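Local structure of methyltransferase (Streptococcus mutans, 2B78) at residues L284-I289 with I320-L326; K353-L357 with F381-V385. The protein is probably an S-adenosyl-L-methionine-dependent methyltransferase that may act on RNA, although its substrate has not been established. All coordinates share one frame. Residue numbers count along the deposited sequence, not the author numbering.

Contact 1 (L284-I289 with I320-L326)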
ATOM      1  N   LEU A 284      23.015 -21.917  -0.686  1.00 14.70           N
ATOM      2  CA  LEU A 284      21.675 -21.879  -0.124  1.00 14.85           C
ATOM      3  C   LEU A 284      20.620 -21.683  -1.216  1.00 15.42           C
ATOM      4  O   LEU A 284      20.657 -20.691  -1.942  1.00 16.22           O
ATOM      5  CB  LEU A 284      21.573 -20.746   0.897  1.00 12.87           C
ATOM      6  CG  LEU A 284      22.584 -20.756   2.039  1.00 12.86           C
ATOM      7  CD1 LEU A 284      22.364 -19.534   2.933  1.00 11.93           C
ATOM      8  CD2 LEU A 284      22.445 -22.051   2.826  1.00 10.78           C
ATOM      9  N   THR A 285      19.690 -22.632  -1.332  1.00 15.64           N
ATOM     10  CA  THR A 285      18.613 -22.533  -2.320  1.00 14.92           C
ATOM     11  C   THR A 285      17.257 -22.658  -1.648  1.00 15.51           C
ATOM     12  O   THR A 285      17.103 -23.339  -0.628  1.00 15.75           O
ATOM     13  CB  THR A 285      18.718 -23.609  -3.432  1.00 13.48           C
ATOM     14  OG1 THR A 285      18.781 -24.911  -2.846  1.00 12.97           O
ATOM     15  CG2 THR A 285      19.956 -23.365  -4.288  1.00 16.25           C
ATOM     16  N   TYR A 286      16.266 -22.005  -2.236  1.00 16.15           N
ATOM     17  CA  TYR A 286      14.921 -22.001  -1.686  1.00 15.44           C
ATOM     18  C   TYR A 286      13.882 -22.353  -2.751  1.00 16.04           C
ATOM     19  O   TYR A 286      14.069 -22.045  -3.932  1.00 16.17           O
ATOM     20  CB  TYR A 286      14.634 -20.613  -1.131  1.00 15.76           C
ATOM     21  CG  TYR A 286      15.555 -20.196  -0.010  1.00 14.74           C
ATOM     22  CD1 TYR A 286      15.194 -20.400   1.315  1.00 14.70           C
ATOM     23  CD2 TYR A 286      16.793 -19.597  -0.276  1.00 14.80           C
ATOM     24  CE1 TYR A 286      16.030 -20.015   2.358  1.00 15.49           C
ATOM     25  CE2 TYR A 286      17.643 -19.211   0.764  1.00 15.11           C
ATOM     26  CZ  TYR A 286      17.251 -19.424   2.075  1.00 15.23           C
ATOM     27  OH  TYR A 286      18.062 -19.043   3.116  1.00 18.81           O
ATOM     28  N   ASP A 287      12.790 -22.987  -2.323  1.00 15.36           N
ATOM     29  CA  ASP A 287      11.708 -23.382  -3.224  1.00 15.02           C
ATOM     30  C   ASP A 287      10.876 -22.195  -3.682  1.00 14.60           C
ATOM     31  O   ASP A 287      10.347 -22.177  -4.799  1.00 15.94           O
ATOM     32  CB  ASP A 287      10.772 -24.381  -2.534  1.00 13.71           C
ATOM     33  CG  ASP A 287      11.473 -25.662  -2.149  1.00 14.49           C
ATOM     34  OD1 ASP A 287      12.309 -26.132  -2.946  1.00 12.28           O
ATOM     35  OD2 ASP A 287      11.183 -26.203  -1.061  1.00 12.21           O
ATOM     36  N   ILE A 288      10.751 -21.212  -2.799  1.00 13.36           N
ATOM     37  CA  ILE A 288       9.958 -20.026  -3.061  1.00 11.17           C
ATOM     38  C   ILE A 288      10.709 -18.792  -2.576  1.00 10.88           C
ATOM     39  O   ILE A 288      11.185 -18.766  -1.447  1.00  9.98           O
ATOM     40  CB  ILE A 288       8.612 -20.120  -2.305  1.00 12.06           C
ATOM     41  CG1 ILE A 288       7.865 -21.386  -2.737  1.00 12.34           C
ATOM     42  CG2 ILE A 288       7.766 -18.875  -2.559  1.00 10.70           C
ATOM     43  CD1 ILE A 288       6.612 -21.673  -1.901  1.00 13.01           C
ATOM     44  N   ILE A 289      10.815 -17.780  -3.435  1.00 11.58           N
ATOM     45  CA  ILE A 289      11.490 -16.537  -3.077  1.00 11.31           C
ATOM     46  C   ILE A 289      10.512 -15.383  -3.240  1.00 12.38           C
ATOM     47  O   ILE A 289       9.934 -15.180  -4.311  1.00 12.05           O
ATOM     48  CB  ILE A 289      12.739 -16.282  -3.959  1.00 11.54           C
ATOM     49  CG1 ILE A 289      13.773 -17.392  -3.731  1.00 10.83           C
ATOM     50  CG2 ILE A 289      13.364 -14.936  -3.602  1.00 11.18           C
ATOM     51  CD1 ILE A 289      15.000 -17.270  -4.609  1.00 11.33           C
ATOM     52  N   ILE A 320      19.539 -18.716  -6.822  1.00 16.88           N
ATOM     53  CA  ILE A 320      19.403 -19.488  -5.591  1.00 17.04           C
ATOM     54  C   ILE A 320      17.994 -20.074  -5.432  1.00 18.31           C
ATOM     55  O   ILE A 320      17.566 -20.387  -4.324  1.00 18.57           O
ATOM     56  CB  ILE A 320      19.757 -18.640  -4.340  1.00 17.47           C
ATOM     57  CG1 ILE A 320      18.870 -17.393  -4.266  1.00 17.39           C
ATOM     58  CG2 ILE A 320      21.234 -18.239  -4.386  1.00 17.59           C
ATOM     59  CD1 ILE A 320      19.076 -16.556  -2.994  1.00 14.43           C
ATOM     60  N   LEU A 321      17.285 -20.245  -6.548  1.00 18.67           N
ATOM     61  CA  LEU A 321      15.932 -20.809  -6.525  1.00 18.97           C
ATOM     62  C   LEU A 321      15.952 -22.283  -6.924  1.00 19.11           C
ATOM     63  O   LEU A 321      16.557 -22.652  -7.933  1.00 19.35           O
ATOM     64  CB  LEU A 321      15.028 -20.045  -7.497  1.00 19.30           C
ATOM     65  CG  LEU A 321      13.541 -20.381  -7.462  1.00 17.96           C
ATOM     66  CD1 LEU A 321      12.925 -19.756  -6.214  1.00 17.48           C
ATOM     67  CD2 LEU A 321      12.865 -19.830  -8.718  1.00 18.63           C
ATOM     68  N   SER A 322      15.277 -23.121  -6.146  1.00 20.10           N
ATOM     69  CA  SER A 322      15.228 -24.557  -6.421  1.00 21.12           C
ATOM     70  C   SER A 322      14.605 -24.873  -7.772  1.00 22.29           C
ATOM     71  O   SER A 322      13.950 -24.028  -8.387  1.00 23.03           O
ATOM     72  CB  SER A 322      14.415 -25.276  -5.344  1.00 21.14           C
ATOM     73  OG  SER A 322      14.913 -25.000  -4.051  1.00 24.09           O
ATOM     74  N   GLU A 323      14.811 -26.102  -8.227  1.00 22.80           N
ATOM     75  CA  GLU A 323      14.228 -26.547  -9.484  1.00 24.30           C
ATOM     76  C   GLU A 323      12.714 -26.519  -9.258  1.00 22.82           C
ATOM     77  O   GLU A 323      12.245 -26.837  -8.168  1.00 21.10           O
ATOM     78  CB  GLU A 323      14.708 -27.969  -9.795  1.00 26.55           C
ATOM     79  CG  GLU A 323      14.208 -28.536 -11.106  1.00 30.70           C
ATOM     80  CD  GLU A 323      14.831 -29.890 -11.428  1.00 33.16           C
ATOM     81  OE1 GLU A 323      14.320 -30.574 -12.341  1.00 34.07           O
ATOM     82  OE2 GLU A 323      15.830 -30.268 -10.774  1.00 33.10           O
ATOM     83  N   ASN A 324      11.959 -26.103 -10.272  1.00 21.43           N
ATOM     84  CA  ASN A 324      10.501 -26.026 -10.174  1.00 21.63           C
ATOM     85  C   ASN A 324      10.033 -25.069  -9.076  1.00 21.99           C
ATOM     86  O   ASN A 324       8.925 -25.209  -8.550  1.00 22.34           O
ATOM     87  CB  ASN A 324       9.904 -27.414  -9.921  1.00 20.90           C
ATOM     88  CG  ASN A 324      10.101 -28.355 -11.090  1.00 20.50           C
ATOM     89  OD1 ASN A 324       9.852 -27.989 -12.240  1.00 21.26           O
ATOM     90  ND2 ASN A 324      10.538 -29.574 -10.804  1.00 19.36           N
ATOM     91  N   GLY A 325      10.871 -24.093  -8.744  1.00 20.33           N
ATOM     92  CA  GLY A 325      10.523 -23.140  -7.705  1.00 19.16           C
ATOM     93  C   GLY A 325       9.607 -22.016  -8.158  1.00 18.07           C
ATOM     94  O   GLY A 325       9.255 -21.912  -9.337  1.00 18.81           O
ATOM     95  N   LEU A 326       9.220 -21.166  -7.213  1.00 16.86           N
ATOM     96  CA  LEU A 326       8.341 -20.038  -7.510  1.00 15.42           C
ATOM     97  C   LEU A 326       8.918 -18.724  -7.021  1.00 15.10           C
ATOM     98  O   LEU A 326       9.652 -18.680  -6.032  1.00 15.14           O
ATOM     99  CB  LEU A 326       6.978 -20.232  -6.845  1.00 15.83           C
ATOM    100  CG  LEU A 326       6.185 -21.460  -7.274  1.00 16.34           C
ATOM    101  CD1 LEU A 326       5.303 -21.923  -6.129  1.00 15.24           C
ATOM    102  CD2 LEU A 326       5.381 -21.127  -8.528  1.00 16.52           C
TER
HETATM  103  O   HOH W   1       8.442 -24.277  -5.227  1.00 30.86           O
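In the Rossmann-like methyltransferase sheet, strand 286-291 is flanked in parallel first by the short strand 321-322 and then, after a turn, by strand 325-331; helix 306-319 lies between in sequence, making a beta-alpha-beta crossover. Backbone bonds form in two sets. Y286 N donates to I320 O (2.9 Å) and S322 N to Y286 O (2.7 Å), pairing Y286 with L321. After the chain turns at D287 and, in the partner, through the type II turn S322-G325, L326 N binds D287 O (2.8 Å) and I289 N binds L326 O (3.0 Å), so I288 pairs with L326. G325 crosses closely: a CB there would come 2.8 Å from D287 O. CA-H...O contacts add to the pairing, as from T285 CA to I320 O (3.1 Å).

The apolar contacts centre on I289, whose CG1 meets L321 CD1 (3.5 Å) and whose CD1 meets I320 CG1 (3.9 Å). I320 also packs on helix 272-281.

Among polar side chains, D287 OD2 accepts from T215 N of the adjoining strand, while Y286 OH bonds to Y275 OH. At the turn, S322 OG lies 3.0 Å from D287 OD1. Solvent also takes part: water 1 donates to the backbone D287 O at 2.9 Å.

Contact 2 (K353-L357 with F381-V385)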
ATOM      1  N   LYS A 353      13.392 -20.223 -19.117  1.00 26.94           N
ATOM      2  CA  LYS A 353      11.951 -20.420 -19.253  1.00 26.17           C
ATOM      3  C   LYS A 353      11.183 -20.222 -17.950  1.00 24.16           C
ATOM      4  O   LYS A 353      11.658 -20.583 -16.875  1.00 22.77           O
ATOM      5  CB  LYS A 353      11.667 -21.811 -19.823  1.00 27.11           C
ATOM      6  CG  LYS A 353      12.275 -22.030 -21.207  1.00 29.03           C
ATOM      7  CD  LYS A 353      11.958 -23.418 -21.760  1.00 31.92           C
ATOM      8  CE  LYS A 353      12.532 -24.527 -20.886  1.00 32.36           C
ATOM      9  NZ  LYS A 353      12.264 -25.881 -21.453  1.00 33.61           N
ATOM     10  N   HIS A 354       9.993 -19.634 -18.062  1.00 22.99           N
ATOM     11  CA  HIS A 354       9.142 -19.375 -16.902  1.00 20.73           C
ATOM     12  C   HIS A 354       7.692 -19.149 -17.317  1.00 21.15           C
ATOM     13  O   HIS A 354       7.406 -18.850 -18.475  1.00 20.89           O
ATOM     14  CB  HIS A 354       9.642 -18.151 -16.131  1.00 17.66           C
ATOM     15  CG  HIS A 354       9.717 -16.904 -16.953  1.00 16.82           C
ATOM     16  ND1 HIS A 354      10.689 -16.697 -17.907  1.00 16.22           N
ATOM     17  CD2 HIS A 354       8.938 -15.795 -16.965  1.00 16.00           C
ATOM     18  CE1 HIS A 354      10.508 -15.516 -18.469  1.00 16.65           C
ATOM     19  NE2 HIS A 354       9.452 -14.948 -17.916  1.00 15.17           N
ATOM     20  N   THR A 355       6.781 -19.285 -16.357  1.00 21.47           N
ATOM     21  CA  THR A 355       5.355 -19.111 -16.612  1.00 20.73           C
ATOM     22  C   THR A 355       4.723 -18.198 -15.567  1.00 20.64           C
ATOM     23  O   THR A 355       4.975 -18.359 -14.373  1.00 20.15           O
ATOM     24  CB  THR A 355       4.622 -20.462 -16.543  1.00 21.27           C
ATOM     25  OG1 THR A 355       5.324 -21.427 -17.337  1.00 20.79           O
ATOM     26  CG2 THR A 355       3.196 -20.323 -17.056  1.00 19.68           C
ATOM     27  N   TYR A 356       3.915 -17.240 -16.010  1.00 19.13           N
ATOM     28  CA  TYR A 356       3.232 -16.356 -15.072  1.00 19.10           C
ATOM     29  C   TYR A 356       1.957 -17.053 -14.614  1.00 18.51           C
ATOM     30  O   TYR A 356       1.047 -17.302 -15.414  1.00 17.65           O
ATOM     31  CB  TYR A 356       2.883 -15.027 -15.734  1.00 18.50           C
ATOM     32  CG  TYR A 356       4.067 -14.109 -15.889  1.00 20.41           C
ATOM     33  CD1 TYR A 356       4.358 -13.144 -14.921  1.00 20.11           C
ATOM     34  CD2 TYR A 356       4.906 -14.207 -16.998  1.00 17.61           C
ATOM     35  CE1 TYR A 356       5.452 -12.300 -15.057  1.00 18.92           C
ATOM     36  CE2 TYR A 356       6.005 -13.374 -17.144  1.00 19.57           C
ATOM     37  CZ  TYR A 356       6.274 -12.424 -16.172  1.00 19.22           C
ATOM     38  OH  TYR A 356       7.372 -11.614 -16.310  1.00 20.23           O
ATOM     39  N   LEU A 357       1.896 -17.379 -13.330  1.00 17.46           N
ATOM     40  CA  LEU A 357       0.730 -18.057 -12.796  1.00 18.35           C
ATOM     41  C   LEU A 357      -0.366 -17.088 -12.390  1.00 17.75           C
ATOM     42  O   LEU A 357      -1.554 -17.414 -12.475  1.00 18.01           O
ATOM     43  CB  LEU A 357       1.117 -18.909 -11.584  1.00 17.23           C
ATOM     44  CG  LEU A 357       2.110 -20.058 -11.774  1.00 18.48           C
ATOM     45  CD1 LEU A 357       2.292 -20.792 -10.453  1.00 17.42           C
ATOM     46  CD2 LEU A 357       1.601 -21.017 -12.843  1.00 17.96           C
ATOM     47  N   PHE A 381       3.296 -10.493  -8.921  1.00 14.08           N
ATOM     48  CA  PHE A 381       3.338 -11.558  -9.913  1.00 13.55           C
ATOM     49  C   PHE A 381       3.834 -12.854  -9.302  1.00 14.05           C
ATOM     50  O   PHE A 381       4.863 -12.873  -8.627  1.00 15.28           O
ATOM     51  CB  PHE A 381       4.279 -11.179 -11.057  1.00 13.44           C
ATOM     52  CG  PHE A 381       3.648 -10.322 -12.114  1.00 11.05           C
ATOM     53  CD1 PHE A 381       2.610 -10.817 -12.896  1.00 10.93           C
ATOM     54  CD2 PHE A 381       4.118  -9.035 -12.351  1.00 11.42           C
ATOM     55  CE1 PHE A 381       2.048 -10.040 -13.912  1.00 12.36           C
ATOM     56  CE2 PHE A 381       3.566  -8.244 -13.365  1.00 12.82           C
ATOM     57  CZ  PHE A 381       2.525  -8.754 -14.150  1.00 11.28           C
ATOM     58  N   THR A 382       3.093 -13.934  -9.525  1.00 14.31           N
ATOM     59  CA  THR A 382       3.493 -15.246  -9.035  1.00 15.96           C
ATOM     60  C   THR A 382       3.977 -15.960 -10.293  1.00 16.04           C
ATOM     61  O   THR A 382       3.204 -16.162 -11.230  1.00 15.73           O
ATOM     62  CB  THR A 382       2.304 -16.004  -8.403  1.00 15.12           C
ATOM     63  OG1 THR A 382       1.860 -15.303  -7.231  1.00 13.73           O
ATOM     64  CG2 THR A 382       2.724 -17.414  -8.003  1.00 17.36           C
ATOM     65  N   ILE A 383       5.258 -16.324 -10.307  1.00 15.66           N
ATOM     66  CA  ILE A 383       5.885 -16.961 -11.464  1.00 16.49           C
ATOM     67  C   ILE A 383       6.533 -18.308 -11.163  1.00 16.47           C
ATOM     68  O   ILE A 383       7.270 -18.442 -10.183  1.00 17.55           O
ATOM     69  CB  ILE A 383       6.984 -16.045 -12.034  1.00 15.91           C
ATOM     70  CG1 ILE A 383       6.405 -14.657 -12.305  1.00 16.33           C
ATOM     71  CG2 ILE A 383       7.582 -16.664 -13.288  1.00 15.70           C
ATOM     72  CD1 ILE A 383       7.450 -13.586 -12.511  1.00 16.49           C
ATOM     73  N   LYS A 384       6.267 -19.298 -12.013  1.00 17.23           N
ATOM     74  CA  LYS A 384       6.853 -20.626 -11.839  1.00 18.26           C
ATOM     75  C   LYS A 384       7.989 -20.872 -12.828  1.00 18.11           C
ATOM     76  O   LYS A 384       7.919 -20.455 -13.985  1.00 17.52           O
ATOM     77  CB  LYS A 384       5.809 -21.720 -12.029  1.00 19.26           C
ATOM     78  CG  LYS A 384       6.399 -23.105 -11.825  1.00 20.68           C
ATOM     79  CD  LYS A 384       5.377 -24.200 -11.941  1.00 23.69           C
ATOM     80  CE  LYS A 384       6.021 -25.539 -11.620  1.00 26.24           C
ATOM     81  NZ  LYS A 384       6.620 -25.532 -10.253  1.00 26.76           N
ATOM     82  N   VAL A 385       9.028 -21.565 -12.378  1.00 18.94           N
ATOM     83  CA  VAL A 385      10.168 -21.876 -13.240  1.00 20.57           C
ATOM     84  C   VAL A 385      10.267 -23.382 -13.477  1.00 20.54           C
ATOM     85  O   VAL A 385      10.858 -23.790 -14.498  1.00 22.52           O
ATOM     86  CB  VAL A 385      11.496 -21.386 -12.628  1.00 19.71           C
ATOM     87  CG1 VAL A 385      11.331 -19.966 -12.119  1.00 19.96           C
ATOM     88  CG2 VAL A 385      11.939 -22.327 -11.512  1.00 22.13           C
ATOM     89  OXT VAL A 385       9.770 -24.146 -12.628  1.00 22.36           O
TER
HETATM   90  O   HOH W   2      12.940 -23.009 -16.047  1.00 37.34           O
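Strands 355-360 and 379-384 run antiparallel, the N-to-C directions of 355-357 and 381-384 differing by 134° and their axes approaching to 4.6 Å. They are the last two strands of the 3-2-1-4-5-7-6 sheet of a class I methyltransferase, with 355-360 at its edge and 379-384 carrying the reversed direction. T355 and K384 form a hydrogen-bonded pair: T355 N donates to K384 O (2.9 Å) and K384 N to T355 O (2.8 Å). The next pair, Y356 with I383, is non-hydrogen-bonded, its CA atoms 4.5 Å apart. Beyond it L357 N reaches T382 O at 2.8 Å.

Side chains divide between the two faces. On the face under helix 338-349, the edge of the Y356 ring points at the face of F381 in a T-shaped pair, with centroids 5.2 Å apart and planes at 72°. I383 fills in beside it, CD1 at 3.5 Å from Y356 CE1, and its CG2 lies near the plane of the H354 ring, at the edge. The helix closes over this group: I345 touches Y356, F381 and I383, F349 stacks on H354, K342 makes a cation-pi contact with Y356, and E346 OE2 hydrogen-bonds to both H354 NE2 and Y356 OH. On the other face L357 CD1 packs on K384 CB (4.0 Å), and both side chains touch L326 of strand 325-331. Beyond the paired residues, at the C-terminal carboxylate, water 2 bridges the two segments, donating to K353 O at 2.9 Å and to V385 O at 2.7 Å.

The two contacts, with centres 12 Å apart, follow one another along the chain and join in a single sheet: strand 325-331, the later partner in contact 1, is flanked on its other side by strand 379-384 of contact 2. At this seam G325 O probably accepts a hydrogen bond from V385 N (3.1 Å), and L326 CD2 packs against K384 CB (3.6 Å) and L357 CD1 (3.7 Å). Contact 1 is nearer the cofactor pocket: the side chain of I289 is about 8 Å from that of V272, which binds S-adenosyl-L-homocysteine, a ligand absent from this model. Contact 2, away from the known binding residues, completes the antiparallel edge of the sheet.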